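Local coordinates for D-alanyl-D-alanine carboxypeptidase (Streptococcus pneumoniae R6, PDB 1XP4), which probably removes the terminal D-alanine from cell-wall peptide precursors as a serine-type D-Ala-D-Ala carboxypeptidase, so helping to regulate peptidoglycan cross-linking, at residues 42-47 against 104-109; 125-130 against 142-147; 257-260 against 264-267; 316-321 against 353-358; 351-354 against 360-363. All coordinates share one frame; numbering follows the deposited sequence.

Contact 1 (42-47 against 104-109)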
loop_
_atom_site.group_PDB
_atom_site.type_symbol
_atom_site.label_atom_id
_atom_site.label_comp_id
_atom_site.label_asym_id
_atom_site.label_seq_id
_atom_site.Cartn_x
_atom_site.Cartn_y
_atom_site.Cartn_z
ATOM N N ILE A 42 0.031 -7.246 -9.675
ATOM C CA ILE A 42 -0.142 -6.291 -8.591
ATOM C C ILE A 42 -1.164 -6.933 -7.659
ATOM O O ILE A 42 -1.267 -6.596 -6.482
ATOM C CB ILE A 42 -0.646 -4.924 -9.118
ATOM C CG1 ILE A 42 0.488 -4.223 -9.879
ATOM C CG2 ILE A 42 -1.105 -4.044 -7.973
ATOM C CD1 ILE A 42 0.106 -2.864 -10.443
ATOM N N THR A 43 -1.888 -7.901 -8.203
ATOM C CA THR A 43 -2.906 -8.640 -7.471
ATOM C C THR A 43 -2.371 -9.256 -6.177
ATOM O O THR A 43 -3.060 -9.292 -5.152
ATOM C CB THR A 43 -3.483 -9.779 -8.358
ATOM O OG1 THR A 43 -4.163 -9.212 -9.489
ATOM C CG2 THR A 43 -4.450 -10.647 -7.565
ATOM N N LYS A 44 -1.138 -9.739 -6.230
ATOM C CA LYS A 44 -0.513 -10.374 -5.082
ATOM C C LYS A 44 -0.455 -9.522 -3.808
ATOM O O LYS A 44 -0.104 -10.025 -2.742
ATOM C CB LYS A 44 0.885 -10.847 -5.473
ATOM C CG LYS A 44 0.881 -11.870 -6.604
ATOM C CD LYS A 44 2.285 -12.358 -6.927
ATOM C CE LYS A 44 2.279 -13.512 -7.929
ATOM N NZ LYS A 44 1.873 -13.092 -9.299
ATOM N N LEU A 45 -0.797 -8.242 -3.902
ATOM C CA LEU A 45 -0.778 -7.398 -2.722
ATOM C C LEU A 45 -1.991 -7.733 -1.876
ATOM O O LEU A 45 -1.908 -7.858 -0.646
ATOM C CB LEU A 45 -0.812 -5.922 -3.106
ATOM C CG LEU A 45 0.410 -5.380 -3.850
ATOM C CD1 LEU A 45 0.225 -3.889 -4.089
ATOM C CD2 LEU A 45 1.681 -5.648 -3.041
ATOM N N ILE A 46 -3.134 -7.875 -2.534
ATOM C CA ILE A 46 -4.339 -8.209 -1.803
ATOM C C ILE A 46 -4.076 -9.571 -1.168
ATOM O O ILE A 46 -4.376 -9.791 0.003
ATOM C CB ILE A 46 -5.555 -8.293 -2.738
ATOM C CG1 ILE A 46 -5.594 -7.068 -3.659
ATOM C CG2 ILE A 46 -6.830 -8.344 -1.907
ATOM C CD1 ILE A 46 -6.597 -7.180 -4.790
ATOM N N THR A 47 -3.480 -10.472 -1.945
ATOM C CA THR A 47 -3.152 -11.821 -1.479
ATOM C C THR A 47 -2.303 -11.791 -0.218
ATOM O O THR A 47 -2.636 -12.404 0.799
ATOM C CB THR A 47 -2.370 -12.608 -2.552
ATOM O OG1 THR A 47 -3.204 -12.811 -3.703
ATOM C CG2 THR A 47 -1.922 -13.952 -2.003
ATOM N N SER A 104 7.558 -12.561 -7.776
ATOM C CA SER A 104 6.223 -12.681 -8.333
ATOM C C SER A 104 5.898 -14.132 -8.706
ATOM O O SER A 104 5.115 -14.390 -9.625
ATOM C CB SER A 104 6.088 -11.776 -9.565
ATOM O OG SER A 104 4.727 -11.635 -9.958
ATOM N N ALA A 105 6.498 -15.078 -7.990
ATOM C CA ALA A 105 6.243 -16.500 -8.235
ATOM C C ALA A 105 4.764 -16.809 -7.992
ATOM O O ALA A 105 4.265 -16.653 -6.871
ATOM C CB ALA A 105 7.105 -17.345 -7.312
ATOM N N ASN A 106 4.065 -17.258 -9.031
ATOM C CA ASN A 106 2.639 -17.564 -8.903
ATOM C C ASN A 106 2.342 -18.796 -8.046
ATOM O O ASN A 106 1.349 -18.824 -7.317
ATOM C CB ASN A 106 2.001 -17.720 -10.288
ATOM C CG ASN A 106 2.054 -16.436 -11.101
ATOM O OD1 ASN A 106 1.538 -15.401 -10.675
ATOM N ND2 ASN A 106 2.677 -16.496 -12.276
ATOM N N SER A 107 3.192 -19.814 -8.129
ATOM C CA SER A 107 2.977 -21.004 -7.321
ATOM C C SER A 107 3.182 -20.680 -5.854
ATOM O O SER A 107 2.650 -21.361 -4.982
ATOM C CB SER A 107 3.903 -22.123 -7.759
ATOM O OG SER A 107 3.436 -22.657 -8.986
ATOM N N ALA A 108 3.950 -19.633 -5.580
ATOM C CA ALA A 108 4.154 -19.201 -4.204
ATOM C C ALA A 108 2.810 -18.636 -3.714
ATOM O O ALA A 108 2.329 -18.981 -2.633
ATOM C CB ALA A 108 5.226 -18.120 -4.145
ATOM N N ALA A 109 2.202 -17.778 -4.530
ATOM C CA ALA A 109 0.920 -17.172 -4.190
ATOM C C ALA A 109 -0.157 -18.229 -3.986
ATOM O O ALA A 109 -0.800 -18.279 -2.934
ATOM C CB ALA A 109 0.483 -16.199 -5.288
#
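The side chain of K44 spans the gap to 104-109 and overlaps S104, N106 and A109 with its outer half. Its chain runs straight to CE and bends at the last torsion (chi4 70°), which places NZ between N106 OD1 and S104 OG. N106 OD1 takes the shorter bond, 2.7 Å from K44 NZ, with the nitrogen tilted 33° from the carbonyl plane. S104 OG lies 3.3 Å from K44 NZ, a weak hydrogen bond. Further back along the chain, K44 CE packs 4.2 Å from A109 CB. K44 NZ also bonds S41 OG and T145 O, while S104 OG has its stronger partner in S41 OG. The arrangement fits the SxxK and SxN motifs of penicillin-binding proteins, where S41 is the predicted acylated serine, K44 the predicted proton acceptor and S104 a further predicted catalytic residue; the shared network is consistent with proton relay between these groups.

Contact 2 (125-130 against 142-147)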
loop_
_atom_site.group_PDB
_atom_site.type_symbol
_atom_site.label_atom_id
_atom_site.label_comp_id
_atom_site.label_asym_id
_atom_site.label_seq_id
_atom_site.Cartn_x
_atom_site.Cartn_y
_atom_site.Cartn_z
ATOM N N ASP A 125 -12.808 -15.626 -2.509
ATOM C CA ASP A 125 -13.981 -15.095 -1.848
ATOM C C ASP A 125 -13.512 -14.241 -0.683
ATOM O O ASP A 125 -14.144 -13.241 -0.333
ATOM C CB ASP A 125 -14.882 -16.227 -1.357
ATOM C CG ASP A 125 -15.518 -17.007 -2.501
ATOM O OD1 ASP A 125 -15.848 -16.394 -3.542
ATOM O OD2 ASP A 125 -15.701 -18.233 -2.352
HETATM N N MSE A 126 -12.395 -14.632 -0.082
HETATM C CA MSE A 126 -11.854 -13.873 1.028
HETATM C C MSE A 126 -11.356 -12.526 0.523
HETATM O O MSE A 126 -11.588 -11.494 1.158
HETATM C CB MSE A 126 -10.709 -14.634 1.706
HETATM C CG MSE A 126 -11.164 -15.711 2.677
HETATM SE SE MSE A 126 -9.718 -16.701 3.497
HETATM C CE MSE A 126 -8.783 -15.237 4.333
HETATM N N MSE A 127 -10.674 -12.517 -0.620
HETATM C CA MSE A 127 -10.186 -11.245 -1.123
HETATM C C MSE A 127 -11.323 -10.379 -1.660
HETATM O O MSE A 127 -11.220 -9.148 -1.683
HETATM C CB MSE A 127 -9.053 -11.437 -2.160
HETATM C CG MSE A 127 -9.096 -12.689 -3.014
HETATM SE SE MSE A 127 -7.371 -13.157 -3.852
HETATM C CE MSE A 127 -6.976 -11.506 -4.781
ATOM N N ARG A 128 -12.422 -11.008 -2.066
ATOM C CA ARG A 128 -13.565 -10.239 -2.548
ATOM C C ARG A 128 -14.204 -9.547 -1.350
ATOM O O ARG A 128 -14.666 -8.410 -1.442
ATOM C CB ARG A 128 -14.603 -11.144 -3.215
ATOM C CG ARG A 128 -14.166 -11.700 -4.540
ATOM C CD ARG A 128 -15.235 -12.559 -5.184
ATOM N NE ARG A 128 -14.809 -13.031 -6.499
ATOM C CZ ARG A 128 -15.567 -13.756 -7.316
ATOM N NH1 ARG A 128 -16.796 -14.091 -6.950
ATOM N NH2 ARG A 128 -15.099 -14.148 -8.499
ATOM N N ALA A 129 -14.220 -10.246 -0.222
ATOM C CA ALA A 129 -14.817 -9.710 0.985
ATOM C C ALA A 129 -13.970 -8.587 1.534
ATOM O O ALA A 129 -14.487 -7.522 1.882
ATOM C CB ALA A 129 -14.968 -10.801 2.021
ATOM N N LYS A 130 -12.664 -8.833 1.612
ATOM C CA LYS A 130 -11.721 -7.848 2.123
ATOM C C LYS A 130 -11.814 -6.539 1.339
ATOM O O LYS A 130 -11.815 -5.456 1.921
ATOM C CB LYS A 130 -10.298 -8.403 2.050
ATOM C CG LYS A 130 -9.233 -7.450 2.560
ATOM C CD LYS A 130 -9.502 -6.997 3.998
ATOM C CE LYS A 130 -9.355 -8.130 5.015
ATOM N NZ LYS A 130 -9.442 -7.625 6.424
ATOM N N VAL A 142 -10.812 -13.015 -9.735
ATOM C CA VAL A 142 -11.072 -14.404 -10.067
ATOM C C VAL A 142 -9.936 -15.323 -9.606
ATOM O O VAL A 142 -10.137 -16.532 -9.450
ATOM C CB VAL A 142 -11.308 -14.568 -11.583
ATOM C CG1 VAL A 142 -12.591 -13.848 -11.966
ATOM C CG2 VAL A 142 -10.111 -14.016 -12.382
ATOM N N ASN A 143 -8.746 -14.757 -9.397
ATOM C CA ASN A 143 -7.616 -15.547 -8.921
ATOM C C ASN A 143 -6.707 -14.762 -7.997
ATOM O O ASN A 143 -6.830 -13.545 -7.871
ATOM C CB ASN A 143 -6.805 -16.157 -10.079
ATOM C CG ASN A 143 -6.451 -15.156 -11.160
ATOM O OD1 ASN A 143 -5.754 -14.173 -10.920
ATOM N ND2 ASN A 143 -6.926 -15.415 -12.370
ATOM N N THR A 144 -5.794 -15.474 -7.352
ATOM C CA THR A 144 -4.880 -14.872 -6.399
ATOM C C THR A 144 -3.555 -14.440 -6.977
ATOM O O THR A 144 -2.751 -13.844 -6.275
ATOM C CB THR A 144 -4.553 -15.850 -5.281
ATOM O OG1 THR A 144 -3.790 -16.938 -5.819
ATOM C CG2 THR A 144 -5.819 -16.398 -4.677
ATOM N N THR A 145 -3.317 -14.734 -8.246
ATOM C CA THR A 145 -2.036 -14.401 -8.857
ATOM C C THR A 145 -2.002 -13.165 -9.733
ATOM O O THR A 145 -1.094 -12.349 -9.623
ATOM C CB THR A 145 -1.511 -15.587 -9.679
ATOM O OG1 THR A 145 -2.444 -15.889 -10.720
ATOM C CG2 THR A 145 -1.358 -16.816 -8.801
ATOM N N GLY A 146 -2.986 -13.022 -10.608
ATOM C CA GLY A 146 -3.000 -11.874 -11.492
ATOM C C GLY A 146 -2.834 -12.358 -12.916
ATOM O O GLY A 146 -2.925 -11.579 -13.864
ATOM N N LEU A 147 -2.577 -13.653 -13.069
ATOM C CA LEU A 147 -2.434 -14.247 -14.392
ATOM C C LEU A 147 -3.801 -14.209 -15.083
ATOM O O LEU A 147 -4.826 -13.895 -14.466
ATOM C CB LEU A 147 -2.017 -15.715 -14.289
ATOM C CG LEU A 147 -0.748 -16.168 -13.584
ATOM C CD1 LEU A 147 -0.968 -17.581 -13.051
ATOM C CD2 LEU A 147 0.415 -16.126 -14.539
#
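M127 (selenomethionine) is extended about CB-CG (chi2 -161°) and bends about CG-SE (chi3 -55°), a turn that lays SE beside T144 and swings the terminal methyl toward the backbone of N143. T144 CG2, placed anti to its own carbonyl carbon, meets M127 SE at 3.7 Å, the two side chains crossing at about a right angle. M127 CE reaches N143 O, also at 3.7 Å. These are van der Waals contacts. R128 adds a looser one, with V142 CG1 at the edge of the guanidinium, 4.3 Å from R128 NH2; its NH2 bonds V141 O, and the guanidinium also makes a cation-pi contact with Y157. The helix 120-133 thus packs on the loop that follows it within the carboxypeptidase domain, and two local side-chain turns brace this loop. N143 OD1 accepts from G146 N at 3.0 Å, an Asx motif, with the donor tilted 32° from the carbonyl plane. T145 OG1 accepts from L147 N at 3.2 Å, an ST turn with a nearly straight bond. Further polar ties come from E120, which bonds T144 OG1, and from N166, whose ND2 bonds N143 O.

Contact 3 (257-260 against 264-267)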
loop_
_atom_site.group_PDB
_atom_site.type_symbol
_atom_site.label_atom_id
_atom_site.label_comp_id
_atom_site.label_asym_id
_atom_site.label_seq_id
_atom_site.Cartn_x
_atom_site.Cartn_y
_atom_site.Cartn_z
ATOM N N ASP A 257 10.299 1.226 -26.845
ATOM C CA ASP A 257 11.099 0.170 -27.436
ATOM C C ASP A 257 12.522 0.154 -26.901
ATOM O O ASP A 257 13.097 -0.912 -26.696
ATOM C CB ASP A 257 11.133 0.291 -28.956
ATOM C CG ASP A 257 11.947 -0.814 -29.596
ATOM O OD1 ASP A 257 11.499 -1.983 -29.532
ATOM O OD2 ASP A 257 13.034 -0.524 -30.143
ATOM N N ASN A 258 13.092 1.331 -26.669
ATOM C CA ASN A 258 14.462 1.415 -26.169
ATOM C C ASN A 258 14.567 1.462 -24.649
ATOM O O ASN A 258 15.657 1.649 -24.114
ATOM C CB ASN A 258 15.162 2.653 -26.726
ATOM C CG ASN A 258 14.536 3.940 -26.237
ATOM O OD1 ASN A 258 14.188 4.068 -25.064
ATOM N ND2 ASN A 258 14.400 4.909 -27.132
ATOM N N ASN A 259 13.446 1.303 -23.953
ATOM C CA ASN A 259 13.462 1.367 -22.500
ATOM C C ASN A 259 12.549 0.327 -21.854
ATOM O O ASN A 259 11.348 0.547 -21.674
ATOM C CB ASN A 259 13.087 2.788 -22.046
ATOM C CG ASN A 259 13.225 2.982 -20.544
ATOM O OD1 ASN A 259 14.026 2.303 -19.891
ATOM N ND2 ASN A 259 12.459 3.927 -19.989
ATOM N N PRO A 260 13.116 -0.836 -21.509
ATOM C CA PRO A 260 12.368 -1.928 -20.877
ATOM C C PRO A 260 11.911 -1.514 -19.496
ATOM O O PRO A 260 11.009 -2.115 -18.933
ATOM C CB PRO A 260 13.390 -3.060 -20.813
ATOM C CG PRO A 260 14.277 -2.777 -21.994
ATOM C CD PRO A 260 14.466 -1.281 -21.885
ATOM N N PHE A 264 9.297 2.190 -14.626
ATOM C CA PHE A 264 10.042 2.808 -13.539
ATOM C C PHE A 264 10.422 4.225 -13.933
ATOM O O PHE A 264 10.372 5.141 -13.114
ATOM C CB PHE A 264 11.282 1.978 -13.217
ATOM C CG PHE A 264 10.967 0.559 -12.877
ATOM C CD1 PHE A 264 10.072 0.265 -11.851
ATOM C CD2 PHE A 264 11.520 -0.486 -13.610
ATOM C CE1 PHE A 264 9.729 -1.051 -11.562
ATOM C CE2 PHE A 264 11.184 -1.810 -13.330
ATOM C CZ PHE A 264 10.286 -2.093 -12.305
ATOM N N THR A 265 10.791 4.394 -15.198
ATOM C CA THR A 265 11.157 5.705 -15.722
ATOM C C THR A 265 9.954 6.618 -15.522
ATOM O O THR A 265 10.086 7.765 -15.089
ATOM C CB THR A 265 11.470 5.644 -17.230
ATOM O OG1 THR A 265 12.483 4.662 -17.476
ATOM C CG2 THR A 265 11.956 6.997 -17.721
ATOM N N ALA A 266 8.779 6.083 -15.846
ATOM C CA ALA A 266 7.525 6.804 -15.712
ATOM C C ALA A 266 7.266 7.139 -14.252
ATOM O O ALA A 266 6.780 8.221 -13.938
ATOM C CB ALA A 266 6.388 5.963 -16.265
ATOM N N THR A 267 7.588 6.198 -13.365
ATOM C CA THR A 267 7.406 6.404 -11.929
ATOM C C THR A 267 8.394 7.461 -11.462
ATOM O O THR A 267 8.035 8.391 -10.742
ATOM C CB THR A 267 7.668 5.116 -11.105
ATOM O OG1 THR A 267 6.707 4.111 -11.450
ATOM C CG2 THR A 267 7.561 5.419 -9.610
#
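N259 and T265 carry most of the surface buried here, and they meet through their polar ends. N259 ND2 donates to T265 OG1 at 2.6 Å, with an N-H...O angle of 169° that makes the bond nearly straight. The hydroxyl oxygen lies only 3° out of the amide plane of N259, so the amide hydrogen is aimed at it without any twist. Two torsions bring the groups together: N259 CG stands anti to the backbone N (chi1 -174°), sending the amide toward the helix, and T265 OG1 lies beside its own backbone N. The side chains approach from opposite directions. As a consequence of the bond the T265 carbons lie beside N259 ND2, T265 CB at 3.4 Å and T265 CG2 at 3.8 Å from it. Both polar groups have second partners in Y261, which would restrict their rotation: T265 OG1 also bonds Y261 O, and N259 OD1 accepts from Y261 N. The contact lies at the protein surface, away from the predicted catalytic residues. The bond from Y261 N to N259 OD1 makes an Asx turn that leads from the loop after strand 244-253 into helix 262-277, with N259 ND2 bonding T265 OG1 in its first turn.

Contact 4 (316-321 against 353-358)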
loop_
_atom_site.group_PDB
_atom_site.type_symbol
_atom_site.label_atom_id
_atom_site.label_comp_id
_atom_site.label_asym_id
_atom_site.label_seq_id
_atom_site.Cartn_x
_atom_site.Cartn_y
_atom_site.Cartn_z
ATOM N N ILE A 316 0.999 18.409 4.079
ATOM C CA ILE A 316 1.396 18.496 2.685
ATOM C C ILE A 316 0.977 19.887 2.222
ATOM O O ILE A 316 -0.128 20.328 2.521
ATOM C CB ILE A 316 0.673 17.459 1.816
ATOM C CG1 ILE A 316 0.823 16.072 2.421
ATOM C CG2 ILE A 316 1.269 17.454 0.415
ATOM C CD1 ILE A 316 0.240 14.999 1.547
ATOM N N GLU A 317 1.855 20.581 1.507
ATOM C CA GLU A 317 1.542 21.918 1.019
ATOM C C GLU A 317 2.092 22.102 -0.393
ATOM O O GLU A 317 3.253 21.785 -0.665
ATOM C CB GLU A 317 2.139 22.978 1.956
ATOM C CG GLU A 317 1.818 24.425 1.574
ATOM C CD GLU A 317 2.507 25.443 2.483
ATOM O OE1 GLU A 317 3.725 25.293 2.725
ATOM O OE2 GLU A 317 1.838 26.398 2.945
ATOM N N ARG A 318 1.251 22.592 -1.296
ATOM C CA ARG A 318 1.755 23.083 -2.539
ATOM C C ARG A 318 2.750 24.241 -2.296
ATOM O O ARG A 318 2.719 24.944 -1.291
ATOM C CB ARG A 318 0.570 23.490 -3.386
ATOM C CG ARG A 318 0.531 22.777 -4.731
ATOM C CD ARG A 318 -0.632 23.266 -5.593
ATOM N NE ARG A 318 -0.778 22.416 -6.760
ATOM C CZ ARG A 318 -1.725 21.478 -6.688
ATOM N NH1 ARG A 318 -2.474 21.382 -5.622
ATOM N NH2 ARG A 318 -1.938 20.672 -7.720
ATOM N N VAL A 319 3.762 24.350 -3.160
ATOM C CA VAL A 319 4.753 25.402 -2.953
ATOM C C VAL A 319 4.478 26.633 -3.828
ATOM O O VAL A 319 4.361 26.541 -5.036
ATOM C CB VAL A 319 6.158 24.862 -3.334
ATOM C CG1 VAL A 319 6.287 23.362 -3.092
ATOM C CG2 VAL A 319 6.528 25.151 -4.773
ATOM N N GLY A 320 4.322 27.804 -3.140
ATOM C CA GLY A 320 3.961 28.934 -4.015
ATOM C C GLY A 320 2.564 29.542 -3.760
ATOM O O GLY A 320 2.179 30.594 -4.246
ATOM N N ASN A 321 1.810 28.905 -2.850
ATOM C CA ASN A 321 0.340 29.080 -2.879
ATOM C C ASN A 321 -0.057 30.311 -2.076
ATOM O O ASN A 321 0.372 30.515 -0.967
ATOM C CB ASN A 321 -0.255 27.861 -2.145
ATOM C CG ASN A 321 -0.051 26.579 -2.915
ATOM O OD1 ASN A 321 -0.114 26.542 -4.131
ATOM N ND2 ASN A 321 0.110 25.480 -2.159
ATOM N N ASP A 353 -8.170 20.711 4.484
ATOM C CA ASP A 353 -7.599 20.763 3.152
ATOM C C ASP A 353 -8.592 21.343 2.138
ATOM O O ASP A 353 -9.718 20.864 2.013
ATOM C CB ASP A 353 -7.193 19.344 2.751
ATOM C CG ASP A 353 -6.309 19.302 1.529
ATOM O OD1 ASP A 353 -6.320 20.270 0.741
ATOM O OD2 ASP A 353 -5.611 18.282 1.349
ATOM N N LYS A 354 -8.161 22.376 1.418
ATOM C CA LYS A 354 -8.982 23.028 0.397
ATOM C C LYS A 354 -8.286 22.929 -0.966
ATOM O O LYS A 354 -8.665 23.598 -1.926
ATOM C CB LYS A 354 -9.187 24.502 0.755
ATOM C CG LYS A 354 -9.799 24.723 2.125
ATOM C CD LYS A 354 -9.951 26.207 2.440
ATOM C CE LYS A 354 -10.461 26.416 3.867
ATOM N NZ LYS A 354 -10.598 27.855 4.244
ATOM N N ASP A 355 -7.270 22.076 -1.037
ATOM C CA ASP A 355 -6.486 21.882 -2.249
ATOM C C ASP A 355 -6.635 20.427 -2.728
ATOM O O ASP A 355 -5.649 19.731 -2.976
ATOM C CB ASP A 355 -5.023 22.193 -1.929
ATOM C CG ASP A 355 -4.183 22.411 -3.159
ATOM O OD1 ASP A 355 -4.617 21.996 -4.248
ATOM O OD2 ASP A 355 -3.083 22.989 -3.030
ATOM N N LEU A 356 -7.879 19.983 -2.864
ATOM C CA LEU A 356 -8.174 18.616 -3.271
ATOM C C LEU A 356 -7.878 18.295 -4.722
ATOM O O LEU A 356 -8.372 18.955 -5.630
ATOM C CB LEU A 356 -9.635 18.301 -2.977
ATOM C CG LEU A 356 -10.051 18.691 -1.557
ATOM C CD1 LEU A 356 -11.494 18.312 -1.336
ATOM C CD2 LEU A 356 -9.136 18.013 -0.533
ATOM N N ILE A 357 -7.075 17.259 -4.929
ATOM C CA ILE A 357 -6.705 16.813 -6.262
ATOM C C ILE A 357 -7.518 15.555 -6.542
ATOM O O ILE A 357 -7.529 14.630 -5.733
ATOM C CB ILE A 357 -5.198 16.498 -6.308
ATOM C CG1 ILE A 357 -4.424 17.747 -5.888
ATOM C CG2 ILE A 357 -4.778 16.028 -7.704
ATOM C CD1 ILE A 357 -2.981 17.509 -5.667
ATOM N N GLY A 358 -8.200 15.518 -7.681
ATOM C CA GLY A 358 -9.021 14.363 -8.000
ATOM C C GLY A 358 -10.158 14.293 -7.001
ATOM O O GLY A 358 -10.905 15.255 -6.847
#
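D355 faces R318 across the contact, and the second segment prepares that meeting from its first residue. D353 OD1 accepts from D355 N at 2.7 Å, an Asx turn that bends the chain just ahead of the acidic side chain. D355 then extends its carboxylate with CG anti to the backbone N (chi1 -164°), running across the arginine. R318 NH1 lies 2.6 Å from D355 OD1 in a salt bridge and donates to D355 OD2 at 3.1 Å, so a single guanidinium nitrogen serves both oxygens. The two flat groups are 22° apart, and the carboxylate meets the edge of the guanidinium near its plane. Further on, I357 CD1 approaches the guanidinium obliquely, 3.9 Å from R318 NH1. R318 sits at the end of strand 313-318, which pairs with strand 278-284; F278 of that strand touches both R318 and I357, while K26 of strand 26-31 bonds D355 O and brings this loop against the five-stranded sheet.

Contact 5 (351-354 against 360-363)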
loop_
_atom_site.group_PDB
_atom_site.type_symbol
_atom_site.label_atom_id
_atom_site.label_comp_id
_atom_site.label_asym_id
_atom_site.label_seq_id
_atom_site.Cartn_x
_atom_site.Cartn_y
_atom_site.Cartn_z
ATOM N N TYR A 351 -6.641 19.023 9.576
ATOM C CA TYR A 351 -6.261 19.867 8.449
ATOM C C TYR A 351 -7.442 20.010 7.501
ATOM O O TYR A 351 -7.859 19.042 6.860
ATOM C CB TYR A 351 -5.053 19.248 7.728
ATOM C CG TYR A 351 -4.684 19.865 6.388
ATOM C CD1 TYR A 351 -4.880 21.222 6.135
ATOM C CD2 TYR A 351 -4.093 19.091 5.389
ATOM C CE1 TYR A 351 -4.495 21.790 4.925
ATOM C CE2 TYR A 351 -3.701 19.648 4.178
ATOM C CZ TYR A 351 -3.905 21.000 3.949
ATOM O OH TYR A 351 -3.509 21.568 2.749
ATOM N N GLU A 352 -7.981 21.221 7.421
ATOM C CA GLU A 352 -9.115 21.491 6.545
ATOM C C GLU A 352 -8.570 21.783 5.146
ATOM O O GLU A 352 -8.498 22.924 4.692
ATOM C CB GLU A 352 -9.928 22.664 7.112
ATOM C CG GLU A 352 -10.197 22.493 8.615
ATOM C CD GLU A 352 -10.911 23.672 9.255
ATOM O OE1 GLU A 352 -12.155 23.748 9.155
ATOM O OE2 GLU A 352 -10.224 24.524 9.858
ATOM N N ASP A 353 -8.170 20.711 4.484
ATOM C CA ASP A 353 -7.599 20.763 3.152
ATOM C C ASP A 353 -8.592 21.343 2.138
ATOM O O ASP A 353 -9.718 20.864 2.013
ATOM C CB ASP A 353 -7.193 19.344 2.751
ATOM C CG ASP A 353 -6.309 19.302 1.529
ATOM O OD1 ASP A 353 -6.320 20.270 0.741
ATOM O OD2 ASP A 353 -5.611 18.282 1.349
ATOM N N LYS A 354 -8.161 22.376 1.418
ATOM C CA LYS A 354 -8.982 23.028 0.397
ATOM C C LYS A 354 -8.286 22.929 -0.966
ATOM O O LYS A 354 -8.665 23.598 -1.926
ATOM C CB LYS A 354 -9.187 24.502 0.755
ATOM C CG LYS A 354 -9.799 24.723 2.125
ATOM C CD LYS A 354 -9.951 26.207 2.440
ATOM C CE LYS A 354 -10.461 26.416 3.867
ATOM N NZ LYS A 354 -10.598 27.855 4.244
ATOM N N GLY A 360 -9.590 14.092 -4.029
ATOM C CA GLY A 360 -8.935 14.615 -2.843
ATOM C C GLY A 360 -8.165 13.580 -2.046
ATOM O O GLY A 360 -6.933 13.610 -1.986
ATOM N N TYR A 361 -8.906 12.662 -1.429
ATOM C CA TYR A 361 -8.324 11.611 -0.610
ATOM C C TYR A 361 -8.885 10.237 -0.970
ATOM O O TYR A 361 -10.026 10.127 -1.424
ATOM C CB TYR A 361 -8.606 11.898 0.867
ATOM C CG TYR A 361 -7.849 13.076 1.432
ATOM C CD1 TYR A 361 -8.149 14.379 1.045
ATOM C CD2 TYR A 361 -6.801 12.878 2.328
ATOM C CE1 TYR A 361 -7.415 15.459 1.536
ATOM C CE2 TYR A 361 -6.066 13.939 2.824
ATOM C CZ TYR A 361 -6.371 15.228 2.425
ATOM O OH TYR A 361 -5.612 16.272 2.900
ATOM N N ILE A 362 -8.082 9.190 -0.771
ATOM C CA ILE A 362 -8.532 7.827 -1.050
ATOM C C ILE A 362 -9.188 7.245 0.202
ATOM O O ILE A 362 -9.413 6.042 0.304
ATOM C CB ILE A 362 -7.363 6.895 -1.464
ATOM C CG1 ILE A 362 -6.302 6.857 -0.361
ATOM C CG2 ILE A 362 -6.776 7.354 -2.786
ATOM C CD1 ILE A 362 -5.317 5.707 -0.505
ATOM N N THR A 363 -9.483 8.117 1.156
ATOM C CA THR A 363 -10.119 7.730 2.408
ATOM C C THR A 363 -11.144 8.810 2.749
ATOM O O THR A 363 -10.944 9.976 2.424
ATOM C CB THR A 363 -9.065 7.605 3.543
ATOM O OG1 THR A 363 -9.713 7.280 4.775
ATOM C CG2 THR A 363 -8.297 8.896 3.713
#
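Y361 and D353 supply the polar part of the contact: Y361 OH donates to D353 OD2 at 2.5 Å, using the anti lone pair, the one turned away from the other carboxylate oxygen. The carboxylate stands almost perpendicular to the tyrosine ring, with 88° between the planes, yet its CG lies in the ring plane at the edge. Y361 reaches it with CG beside the backbone N (chi1 -70°), directing the ring toward the 351-354 loop. K26 NZ forms a salt bridge with the same D353 OD2, so this oxygen has a cationic partner as well as the hydroxyl, which would favour the charged carboxylate. Van der Waals contact is slight: Y361 OH lies 4.1 Å from Y351 CD2. Within the loop, D353 CA sits 3.7 Å above one face of the Y351 ring, toward its rim. G360 and I362 make backbone bonds to I27 and G25, so the arrangement is a loop-to-loop tie beside strand 26-31, consistent with the contact lying where the C-terminal and carboxypeptidase parts meet.

How the contacts relate
Contacts 1 and 2 are neighbours, with centres 10 Å apart, and form one continuous region that includes the predicted active site, with contact 2 packed against it: T144 O lies 2.8 Å from T47 OG1 and T145 O 3.1 Å from K44 NZ, so the loop of contact 2 supplies a backbone partner to the lysine of contact 1. A sulfate ion, probably from the crystallisation liquor, lies about 3 Å from the S104 side chain and may mark the pocket. Contacts 4 and 5, with centres 9 Å apart, share D353 and K354 and lie on the far side of the chain's centre from contact 1, about 35 and 31 Å from it between centres. Contact 3 stands alone, about 23 Å between centres from contact 1.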